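Glutamine synthetase (Helicobacter pylori, PDB 5ZLI) is an enzyme of the glutamine synthetase I-beta type, built as a twelve-subunit assembly whose chains each combine a beta-Grasp domain with a larger catalytic domain. Local coordinates at residues F16-E21 / Y84-F89; E25-R30 / G46-G51; G277-V282 / Y329-P334. All blocks are in the same frame, centred on the assembly; numbering follows the deposited sequence.

Interaction 1: residues F16-E21 / Y84-F89; sequences FEFCKE and YFIDPF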
loop_
_atom_site.group_PDB
_atom_site.type_symbol
_atom_site.label_atom_id
_atom_site.label_comp_id
_atom_site.label_asym_id
_atom_site.label_seq_id
_atom_site.Cartn_x
_atom_site.Cartn_y
_atom_site.Cartn_z
ATOM N N PHE B 16 15.248 49.470 -33.634
ATOM C CA PHE B 16 15.100 48.464 -34.685
ATOM C C PHE B 16 16.407 47.772 -35.022
ATOM O O PHE B 16 16.410 46.592 -35.401
ATOM C CB PHE B 16 14.557 49.086 -35.957
ATOM C CG PHE B 16 13.126 48.851 -36.162
ATOM C CD1 PHE B 16 12.191 49.613 -35.502
ATOM C CD2 PHE B 16 12.709 47.836 -36.994
ATOM C CE1 PHE B 16 10.843 49.384 -35.694
ATOM C CE2 PHE B 16 11.376 47.595 -37.190
ATOM C CZ PHE B 16 10.436 48.369 -36.537
ATOM N N GLU B 17 17.516 48.500 -34.956
ATOM C CA GLU B 17 18.801 47.892 -35.278
ATOM C C GLU B 17 19.284 46.998 -34.141
ATOM O O GLU B 17 19.881 45.942 -34.381
ATOM C CB GLU B 17 19.819 48.988 -35.589
ATOM C CG GLU B 17 21.273 48.515 -35.681
ATOM C CD GLU B 17 22.039 48.598 -34.357
ATOM O OE1 GLU B 17 23.241 48.254 -34.349
ATOM O OE2 GLU B 17 21.447 49.000 -33.326
ATOM N N PHE B 18 19.037 47.416 -32.899
ATOM C CA PHE B 18 19.278 46.568 -31.738
ATOM C C PHE B 18 18.627 45.199 -31.919
ATOM O O PHE B 18 19.215 44.166 -31.574
ATOM C CB PHE B 18 18.745 47.311 -30.508
ATOM C CG PHE B 18 18.782 46.547 -29.205
ATOM C CD1 PHE B 18 19.934 46.486 -28.442
ATOM C CD2 PHE B 18 17.633 45.980 -28.695
ATOM C CE1 PHE B 18 19.944 45.818 -27.220
ATOM C CE2 PHE B 18 17.643 45.316 -27.479
ATOM C CZ PHE B 18 18.800 45.235 -26.745
ATOM N N CYS B 19 17.418 45.173 -32.485
ATOM C CA CYS B 19 16.715 43.915 -32.731
ATOM C C CYS B 19 17.353 43.082 -33.852
ATOM O O CYS B 19 17.511 41.863 -33.709
ATOM C CB CYS B 19 15.241 44.203 -33.022
ATOM S SG CYS B 19 14.321 44.850 -31.586
ATOM N N LYS B 20 17.676 43.695 -34.998
ATOM C CA LYS B 20 18.189 42.893 -36.109
ATOM C C LYS B 20 19.488 42.165 -35.737
ATOM O O LYS B 20 19.671 40.994 -36.097
ATOM C CB LYS B 20 18.386 43.757 -37.368
ATOM C CG LYS B 20 17.128 44.405 -37.973
ATOM C CD LYS B 20 17.484 45.195 -39.250
ATOM C CE LYS B 20 16.259 45.580 -40.107
ATOM N NZ LYS B 20 15.344 46.541 -39.442
ATOM N N GLU B 21 20.397 42.835 -35.006
ATOM C CA GLU B 21 21.710 42.264 -34.673
ATOM C C GLU B 21 21.718 41.458 -33.387
ATOM O O GLU B 21 22.775 40.964 -32.988
ATOM C CB GLU B 21 22.794 43.340 -34.567
ATOM C CG GLU B 21 23.012 44.098 -35.851
ATOM C CD GLU B 21 23.624 45.471 -35.617
ATOM O OE1 GLU B 21 24.301 45.672 -34.577
ATOM O OE2 GLU B 21 23.346 46.374 -36.437
ATOM N N TYR B 84 14.851 49.105 -22.244
ATOM C CA TYR B 84 14.455 47.829 -22.813
ATOM C C TYR B 84 15.581 46.812 -22.611
ATOM O O TYR B 84 16.695 47.151 -22.203
ATOM C CB TYR B 84 14.058 47.968 -24.293
ATOM C CG TYR B 84 15.047 48.628 -25.229
ATOM C CD1 TYR B 84 16.169 47.955 -25.670
ATOM C CD2 TYR B 84 14.813 49.903 -25.732
ATOM C CE1 TYR B 84 17.063 48.537 -26.546
ATOM C CE2 TYR B 84 15.713 50.511 -26.621
ATOM C CZ TYR B 84 16.837 49.809 -27.022
ATOM O OH TYR B 84 17.747 50.343 -27.894
ATOM N N PHE B 85 15.252 45.541 -22.784
ATOM C CA PHE B 85 16.258 44.530 -22.545
ATOM C C PHE B 85 15.822 43.234 -23.181
ATOM O O PHE B 85 14.627 42.964 -23.302
ATOM C CB PHE B 85 16.467 44.338 -21.055
ATOM C CG PHE B 85 15.246 43.891 -20.332
ATOM C CD1 PHE B 85 14.226 44.794 -20.024
ATOM C CD2 PHE B 85 15.130 42.577 -19.890
ATOM C CE1 PHE B 85 13.070 44.381 -19.314
ATOM C CE2 PHE B 85 14.011 42.163 -19.174
ATOM C CZ PHE B 85 12.973 43.071 -18.894
ATOM N N ILE B 86 16.799 42.421 -23.571
ATOM C CA ILE B 86 16.473 41.082 -24.045
ATOM C C ILE B 86 16.105 40.192 -22.867
ATOM O O ILE B 86 16.885 40.039 -21.917
ATOM C CB ILE B 86 17.647 40.489 -24.832
ATOM C CG1 ILE B 86 17.806 41.226 -26.164
ATOM C CG2 ILE B 86 17.471 39.015 -24.978
ATOM C CD1 ILE B 86 18.932 40.688 -27.071
ATOM N N ASP B 87 14.935 39.569 -22.941
ATOM C CA ASP B 87 14.508 38.658 -21.887
ATOM C C ASP B 87 15.342 37.382 -21.927
ATOM O O ASP B 87 15.294 36.650 -22.934
ATOM C CB ASP B 87 13.020 38.381 -22.059
ATOM C CG ASP B 87 12.400 37.721 -20.852
ATOM O OD1 ASP B 87 13.138 37.394 -19.912
ATOM O OD2 ASP B 87 11.151 37.617 -20.804
ATOM N N PRO B 88 16.101 37.061 -20.867
ATOM C CA PRO B 88 16.950 35.856 -20.913
ATOM C C PRO B 88 16.161 34.572 -20.844
ATOM O O PRO B 88 16.615 33.555 -21.385
ATOM C CB PRO B 88 17.854 36.010 -19.688
ATOM C CG PRO B 88 17.037 36.793 -18.743
ATOM C CD PRO B 88 16.227 37.764 -19.581
ATOM N N PHE B 89 14.963 34.602 -20.250
ATOM C CA PHE B 89 14.257 33.367 -19.950
ATOM C C PHE B 89 13.580 32.792 -21.176
ATOM O O PHE B 89 13.682 31.585 -21.412
ATOM C CB PHE B 89 13.203 33.604 -18.875
ATOM C CG PHE B 89 13.732 34.236 -17.645
ATOM C CD1 PHE B 89 14.622 33.543 -16.838
ATOM C CD2 PHE B 89 13.329 35.510 -17.272
ATOM C CE1 PHE B 89 15.128 34.116 -15.676
ATOM C CE2 PHE B 89 13.824 36.100 -16.120
ATOM C CZ PHE B 89 14.731 35.400 -15.319
#
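Phe-18 and Tyr-84 are brought together by unlike first torsions. In Phe-18, CG stands trans to the backbone N (chi1 175°), which carries the ring off helix 9-20 toward the strand; in Tyr-84, CG sits between the backbone N and the carbonyl carbon (chi1 53°), and its ring lies over one face of the Phe-18 ring. The two side chains slide past each other in opposite directions. Tyr-84 CE1 lies 3.3 Å above the plane of the Phe-18 ring, displaced toward its rim, and is 3.4 Å from Phe-18 CD2. The neighbouring Tyr-84 CD1 comes 3.5 Å from Phe-18 CE2, while the hydroxyl end passes near the root of the phenylalanine, with Tyr-84 OH 4.1 Å from Phe-18 CB. The ring planes are inclined at 56° and their centroids lie 4.8 Å apart, an oblique pairing that is neither an offset stack nor a T-shaped one. Ile-86, two residues further along strand 84-87, adds a looser touch at the far end of the same ring, its CG1 4.2 Å from Phe-18 CZ. Around this trio, Phe-18 also rests on Val-95 of strand 94-103, and the Tyr-84 ring meets Phe-15 edge-to-face, so the helix is packed against two adjacent strands of the mixed sheet of the beta-Grasp domain. The three touching side chains are all partly exposed. The contact is carried almost wholly by carbon atoms, consistent with dispersion and the burial of 174 Å² between the segments contributing most, without a directional polar bond between them.

Interaction 2: residues E25-R30 / G46-G51; sequences EFVDFR and GALTHG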
loop_
_atom_site.group_PDB
_atom_site.type_symbol
_atom_site.label_atom_id
_atom_site.label_comp_id
_atom_site.label_asym_id
_atom_site.label_seq_id
_atom_site.Cartn_x
_atom_site.Cartn_y
_atom_site.Cartn_z
ATOM N N GLU B 25 12.933 37.903 -32.154
ATOM C CA GLU B 25 11.801 37.390 -32.866
ATOM C C GLU B 25 10.493 37.788 -32.247
ATOM O O GLU B 25 9.463 37.596 -32.889
ATOM C CB GLU B 25 11.908 35.881 -32.983
ATOM C CG GLU B 25 13.252 35.490 -33.522
ATOM C CD GLU B 25 13.184 34.148 -34.202
ATOM O OE1 GLU B 25 12.686 33.222 -33.530
ATOM O OE2 GLU B 25 13.585 34.027 -35.392
ATOM N N PHE B 26 10.502 38.313 -31.020
ATOM C CA PHE B 26 9.283 38.767 -30.371
ATOM C C PHE B 26 9.597 40.019 -29.573
ATOM O O PHE B 26 10.658 40.120 -28.948
ATOM C CB PHE B 26 8.688 37.664 -29.486
ATOM C CG PHE B 26 8.199 36.505 -30.280
ATOM C CD1 PHE B 26 9.060 35.466 -30.616
ATOM C CD2 PHE B 26 6.915 36.493 -30.784
ATOM C CE1 PHE B 26 8.628 34.416 -31.421
ATOM C CE2 PHE B 26 6.474 35.454 -31.574
ATOM C CZ PHE B 26 7.331 34.408 -31.891
ATOM N N VAL B 27 8.664 40.965 -29.579
ATOM C CA VAL B 27 8.789 42.167 -28.773
ATOM C C VAL B 27 7.703 42.097 -27.702
ATOM O O VAL B 27 6.503 42.018 -28.011
ATOM C CB VAL B 27 8.679 43.443 -29.629
ATOM C CG1 VAL B 27 8.850 44.695 -28.786
ATOM C CG2 VAL B 27 9.717 43.443 -30.723
ATOM N N ASP B 28 8.126 42.163 -26.446
ATOM C CA ASP B 28 7.279 41.915 -25.285
ATOM C C ASP B 28 6.978 43.284 -24.671
ATOM O O ASP B 28 7.753 43.819 -23.876
ATOM C CB ASP B 28 7.991 40.967 -24.295
ATOM C CG ASP B 28 7.018 40.188 -23.405
ATOM O OD1 ASP B 28 5.828 40.063 -23.787
ATOM O OD2 ASP B 28 7.453 39.675 -22.340
ATOM N N PHE B 29 5.850 43.868 -25.064
ATOM C CA PHE B 29 5.481 45.179 -24.549
ATOM C C PHE B 29 4.937 44.981 -23.155
ATOM O O PHE B 29 3.916 44.310 -22.985
ATOM C CB PHE B 29 4.434 45.844 -25.430
ATOM C CG PHE B 29 4.865 46.013 -26.836
ATOM C CD1 PHE B 29 5.955 46.797 -27.128
ATOM C CD2 PHE B 29 4.173 45.433 -27.869
ATOM C CE1 PHE B 29 6.390 46.977 -28.440
ATOM C CE2 PHE B 29 4.587 45.614 -29.184
ATOM C CZ PHE B 29 5.703 46.383 -29.472
ATOM N N ARG B 30 5.564 45.599 -22.166
ATOM C CA ARG B 30 5.138 45.390 -20.796
ATOM C C ARG B 30 4.649 46.681 -20.155
ATOM O O ARG B 30 5.150 47.775 -20.448
ATOM C CB ARG B 30 6.241 44.770 -19.998
ATOM C CG ARG B 30 6.523 43.411 -20.508
ATOM C CD ARG B 30 7.207 42.574 -19.480
ATOM N NE ARG B 30 7.528 41.295 -20.077
ATOM C CZ ARG B 30 8.343 40.423 -19.524
ATOM N NH1 ARG B 30 8.910 40.736 -18.370
ATOM N NH2 ARG B 30 8.596 39.264 -20.131
ATOM N N GLY B 46 9.013 41.872 -37.035
ATOM C CA GLY B 46 8.860 41.807 -38.462
ATOM C C GLY B 46 7.465 42.199 -38.872
ATOM O O GLY B 46 7.253 42.652 -39.994
ATOM N N ALA B 47 6.509 42.004 -37.977
ATOM C CA ALA B 47 5.171 42.522 -38.114
ATOM C C ALA B 47 5.066 43.844 -37.393
ATOM O O ALA B 47 3.970 44.404 -37.268
ATOM C CB ALA B 47 4.160 41.518 -37.548
ATOM N N LEU B 48 6.207 44.384 -36.985
ATOM C CA LEU B 48 6.271 45.648 -36.276
ATOM C C LEU B 48 6.488 46.775 -37.253
ATOM O O LEU B 48 7.410 46.728 -38.072
ATOM C CB LEU B 48 7.389 45.690 -35.242
ATOM C CG LEU B 48 7.001 45.407 -33.805
ATOM C CD1 LEU B 48 8.173 45.817 -32.938
ATOM C CD2 LEU B 48 5.791 46.235 -33.486
ATOM N N THR B 49 5.652 47.788 -37.139
ATOM C CA THR B 49 5.790 48.989 -37.932
ATOM C C THR B 49 6.588 50.024 -37.182
ATOM O O THR B 49 6.685 49.997 -35.952
ATOM C CB THR B 49 4.423 49.598 -38.214
ATOM O OG1 THR B 49 4.101 50.480 -37.133
ATOM C CG2 THR B 49 3.360 48.523 -38.298
ATOM N N HIS B 50 7.197 50.929 -37.944
ATOM C CA HIS B 50 7.657 52.173 -37.347
ATOM C C HIS B 50 6.469 52.888 -36.698
ATOM O O HIS B 50 6.564 53.396 -35.572
ATOM C CB HIS B 50 8.333 53.037 -38.423
ATOM C CG HIS B 50 9.582 52.426 -38.993
ATOM N ND1 HIS B 50 10.809 52.501 -38.364
ATOM C CD2 HIS B 50 9.780 51.688 -40.112
ATOM C CE1 HIS B 50 11.713 51.858 -39.080
ATOM N NE2 HIS B 50 11.115 51.356 -40.147
ATOM N N GLY B 51 5.314 52.861 -37.372
ATOM C CA GLY B 51 4.128 53.563 -36.902
ATOM C C GLY B 51 3.521 53.010 -35.625
ATOM O O GLY B 51 2.864 53.746 -34.877
#
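Leu-48 packs on Val-27 and against the edge of the Phe-29 ring, dividing its two methyl branches between them. Its CD1 packs on the valine, 3.6 Å from Val-27 CG2, with the two side chains crossing at about a right angle. The other branch meets the aromatic ring at its edge, near the ring plane, Leu-48 CD2 lying 4.0 Å from Phe-29 CZ. Phe-29 carries CG trans to its carbonyl carbon (chi1 -58°), which turns CZ to the Leu-48 methyl, and its side chain and that of Leu-48 approach from opposite directions. All three residues are buried, and the contact is wholly aliphatic and aromatic. Between them, Asp-28 points elsewhere: its OD2 accepts from both NE and NH2 of Arg-30, in a side-on salt bridge close to the guanidinium plane, and its OD1 bonds to His-40 ND1. Val-27 and Phe-29 thus face the 46-51 loop, while Asp-28 and Arg-30 do not reach it. Strand 26-32 runs antiparallel to 38-44 and parallel to 94-103 in the beta-Grasp sheet; Val-27 and Phe-29 also lean on Val-97 of the latter, while the loop carrying Leu-48 links strand 38-44 to strand 57-60 and borders helix 9-20.

Interaction 3: residues G277-V282 / Y329-P334; sequences GMHTHV and YKRLIP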
loop_
_atom_site.group_PDB
_atom_site.type_symbol
_atom_site.label_atom_id
_atom_site.label_comp_id
_atom_site.label_asym_id
_atom_site.label_seq_id
_atom_site.Cartn_x
_atom_site.Cartn_y
_atom_site.Cartn_z
ATOM N N GLY B 277 10.590 44.073 3.597
ATOM C CA GLY B 277 10.365 45.487 3.441
ATOM C C GLY B 277 10.740 45.937 2.055
ATOM O O GLY B 277 11.418 45.204 1.323
ATOM N N MET B 278 10.251 47.109 1.655
ATOM C CA MET B 278 10.847 47.859 0.556
ATOM C C MET B 278 11.444 49.102 1.201
ATOM O O MET B 278 10.823 50.160 1.260
ATOM C CB MET B 278 9.846 48.193 -0.567
ATOM C CG MET B 278 10.490 48.842 -1.798
ATOM S SD MET B 278 9.341 49.293 -3.125
ATOM C CE MET B 278 8.367 50.548 -2.285
ATOM N N HIS B 279 12.641 48.936 1.759
ATOM C CA HIS B 279 13.425 50.038 2.293
ATOM C C HIS B 279 13.799 50.978 1.148
ATOM O O HIS B 279 14.597 50.641 0.266
ATOM C CB HIS B 279 14.647 49.483 3.019
ATOM C CG HIS B 279 14.292 48.608 4.178
ATOM N ND1 HIS B 279 13.113 48.753 4.880
ATOM C CD2 HIS B 279 14.923 47.540 4.718
ATOM C CE1 HIS B 279 13.050 47.835 5.828
ATOM N NE2 HIS B 279 14.132 47.082 5.747
ATOM N N THR B 280 13.174 52.145 1.139
ATOM C CA THR B 280 13.257 53.101 0.044
ATOM C C THR B 280 14.134 54.273 0.478
ATOM O O THR B 280 13.925 54.847 1.550
ATOM C CB THR B 280 11.842 53.545 -0.371
ATOM O OG1 THR B 280 10.956 53.367 0.729
ATOM C CG2 THR B 280 11.308 52.682 -1.470
ATOM N N HIS B 281 15.137 54.588 -0.329
ATOM C CA HIS B 281 16.083 55.659 -0.054
ATOM C C HIS B 281 15.810 56.841 -0.983
ATOM O O HIS B 281 15.764 56.664 -2.208
ATOM C CB HIS B 281 17.531 55.165 -0.243
ATOM C CG HIS B 281 17.997 54.154 0.771
ATOM N ND1 HIS B 281 19.312 54.088 1.196
ATOM C CD2 HIS B 281 17.340 53.171 1.436
ATOM C CE1 HIS B 281 19.443 53.115 2.082
ATOM N NE2 HIS B 281 18.261 52.544 2.248
ATOM N N VAL B 282 15.650 58.050 -0.418
ATOM C CA VAL B 282 15.380 59.221 -1.255
ATOM C C VAL B 282 16.496 60.264 -1.144
ATOM O O VAL B 282 17.117 60.437 -0.093
ATOM C CB VAL B 282 14.014 59.873 -0.910
ATOM C CG1 VAL B 282 12.885 58.875 -1.030
ATOM C CG2 VAL B 282 14.060 60.460 0.481
ATOM N N TYR B 329 0.060 45.041 6.720
ATOM C CA TYR B 329 -0.161 45.409 8.099
ATOM C C TYR B 329 0.094 44.269 9.070
ATOM O O TYR B 329 0.175 44.519 10.267
ATOM C CB TYR B 329 -1.574 45.948 8.237
ATOM C CG TYR B 329 -1.717 47.178 7.419
ATOM C CD1 TYR B 329 -1.481 48.439 7.973
ATOM C CD2 TYR B 329 -2.000 47.095 6.067
ATOM C CE1 TYR B 329 -1.575 49.585 7.204
ATOM C CE2 TYR B 329 -2.103 48.240 5.282
ATOM C CZ TYR B 329 -1.894 49.476 5.858
ATOM O OH TYR B 329 -2.000 50.595 5.070
ATOM N N LYS B 330 0.216 43.030 8.593
ATOM C CA LYS B 330 0.766 41.970 9.431
ATOM C C LYS B 330 2.253 42.144 9.686
ATOM O O LYS B 330 2.782 41.552 10.627
ATOM C CB LYS B 330 0.491 40.614 8.787
ATOM C CG LYS B 330 -0.925 40.528 8.255
ATOM C CD LYS B 330 -1.886 40.030 9.344
ATOM C CE LYS B 330 -3.303 40.465 9.030
ATOM N NZ LYS B 330 -3.732 40.169 7.655
ATOM N N ARG B 331 2.933 42.917 8.850
ATOM C CA ARG B 331 4.341 43.235 8.997
ATOM C C ARG B 331 4.579 44.414 9.935
ATOM O O ARG B 331 5.623 44.455 10.603
ATOM C CB ARG B 331 4.923 43.522 7.621
ATOM C CG ARG B 331 6.267 44.186 7.606
ATOM C CD ARG B 331 6.765 44.284 6.182
ATOM N NE ARG B 331 7.992 45.065 6.073
ATOM C CZ ARG B 331 8.038 46.392 5.933
ATOM N NH1 ARG B 331 6.921 47.111 5.862
ATOM N NH2 ARG B 331 9.212 47.004 5.862
ATOM N N LEU B 332 3.646 45.376 9.983
ATOM C CA LEU B 332 3.791 46.606 10.761
ATOM C C LEU B 332 3.450 46.403 12.237
ATOM O O LEU B 332 2.743 47.211 12.857
ATOM C CB LEU B 332 2.895 47.678 10.142
ATOM C CG LEU B 332 3.156 47.854 8.621
ATOM C CD1 LEU B 332 2.212 48.896 7.983
ATOM C CD2 LEU B 332 4.641 48.084 8.180
ATOM N N ILE B 333 4.053 45.373 12.817
ATOM C CA ILE B 333 3.897 44.952 14.203
ATOM C C ILE B 333 5.263 45.087 14.867
ATOM O O ILE B 333 6.300 44.843 14.225
ATOM C CB ILE B 333 3.334 43.521 14.276
ATOM C CG1 ILE B 333 1.809 43.523 14.172
ATOM C CG2 ILE B 333 3.780 42.791 15.516
ATOM C CD1 ILE B 333 1.233 44.259 13.019
ATOM N N PRO B 334 5.313 45.481 16.137
ATOM C CA PRO B 334 6.606 45.751 16.774
ATOM C C PRO B 334 7.533 44.544 16.809
ATOM O O PRO B 334 7.100 43.407 16.982
ATOM C CB PRO B 334 6.207 46.154 18.203
ATOM C CG PRO B 334 4.825 45.596 18.397
ATOM C CD PRO B 334 4.185 45.715 17.063
#
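The large, curved mixed sheet of the glutamine synthetase catalytic domain frames this contact, in which the start of strand 278-286 receives the side chain of Arg-331 from the weakly bonded helix 326-331. The arginine spans the gap as an extended rod: CG is opposite the backbone N across the CA–CB bond (chi1 166°), and the chain stays straight out to NE, delivering the guanidinium to the backbone at Gly-277. There NE, CZ and NH2 all lie beside the glycine, with Arg-331 NE 3.6 Å and Arg-331 CZ 3.5 Å from Gly-277 CA; these are packing contacts, set obliquely to the guanidinium plane. His-279 comes in on the edge of the same group, its CE1 close to the guanidinium plane, with imidazole and guanidinium planes 46° apart. NH1 and NH2 of the arginine have their partners outside these two segments: NH2 bonds to the backbone O of Arg-369 and NH1 to that of Phe-370, two carbonyls just past strand 366-368, which pairs with 278-286. Two buried nitrogens are thereby satisfied by main-chain oxygens, and the two bonds probably help hold the guanidinium beside the glycine. Gly-277 N is itself held by Glu-141 OE1 of strand 133-145, the sheet neighbour across from 366-368. Beyond Arg-331 the chain makes an inverse gamma turn centred on Leu-332, Ile-333 N bonding to Arg-331 O at 2.9 Å. At the strand, His-279 CE1 lies 3.9 Å from Arg-331 NH2, at the guanidinium edge.

In the fold
Interactions 1 and 2 are neighbours in the beta-Grasp part of the chain, their centres 11 Å apart, and interaction 2 falls within the span of sequence between 16-21 and 84-89. They touch directly: a salt bridge joins Asp-87 OD2 to Arg-30 NH2 at 3.1 Å, and Phe-16 CZ packs 3.8 Å from Leu-48 O, so helix 9-20, through Phe-16, also borders the 46-51 loop of interaction 2. Both contacts reach the same mixed sheet. Interaction 3 belongs to the catalytic domain, later in the chain and nearer its centre; its centre is 36 Å from that of interaction 1 and 39 Å from that of interaction 2, with nearest atoms about 17 Å away in each case and no direct touch.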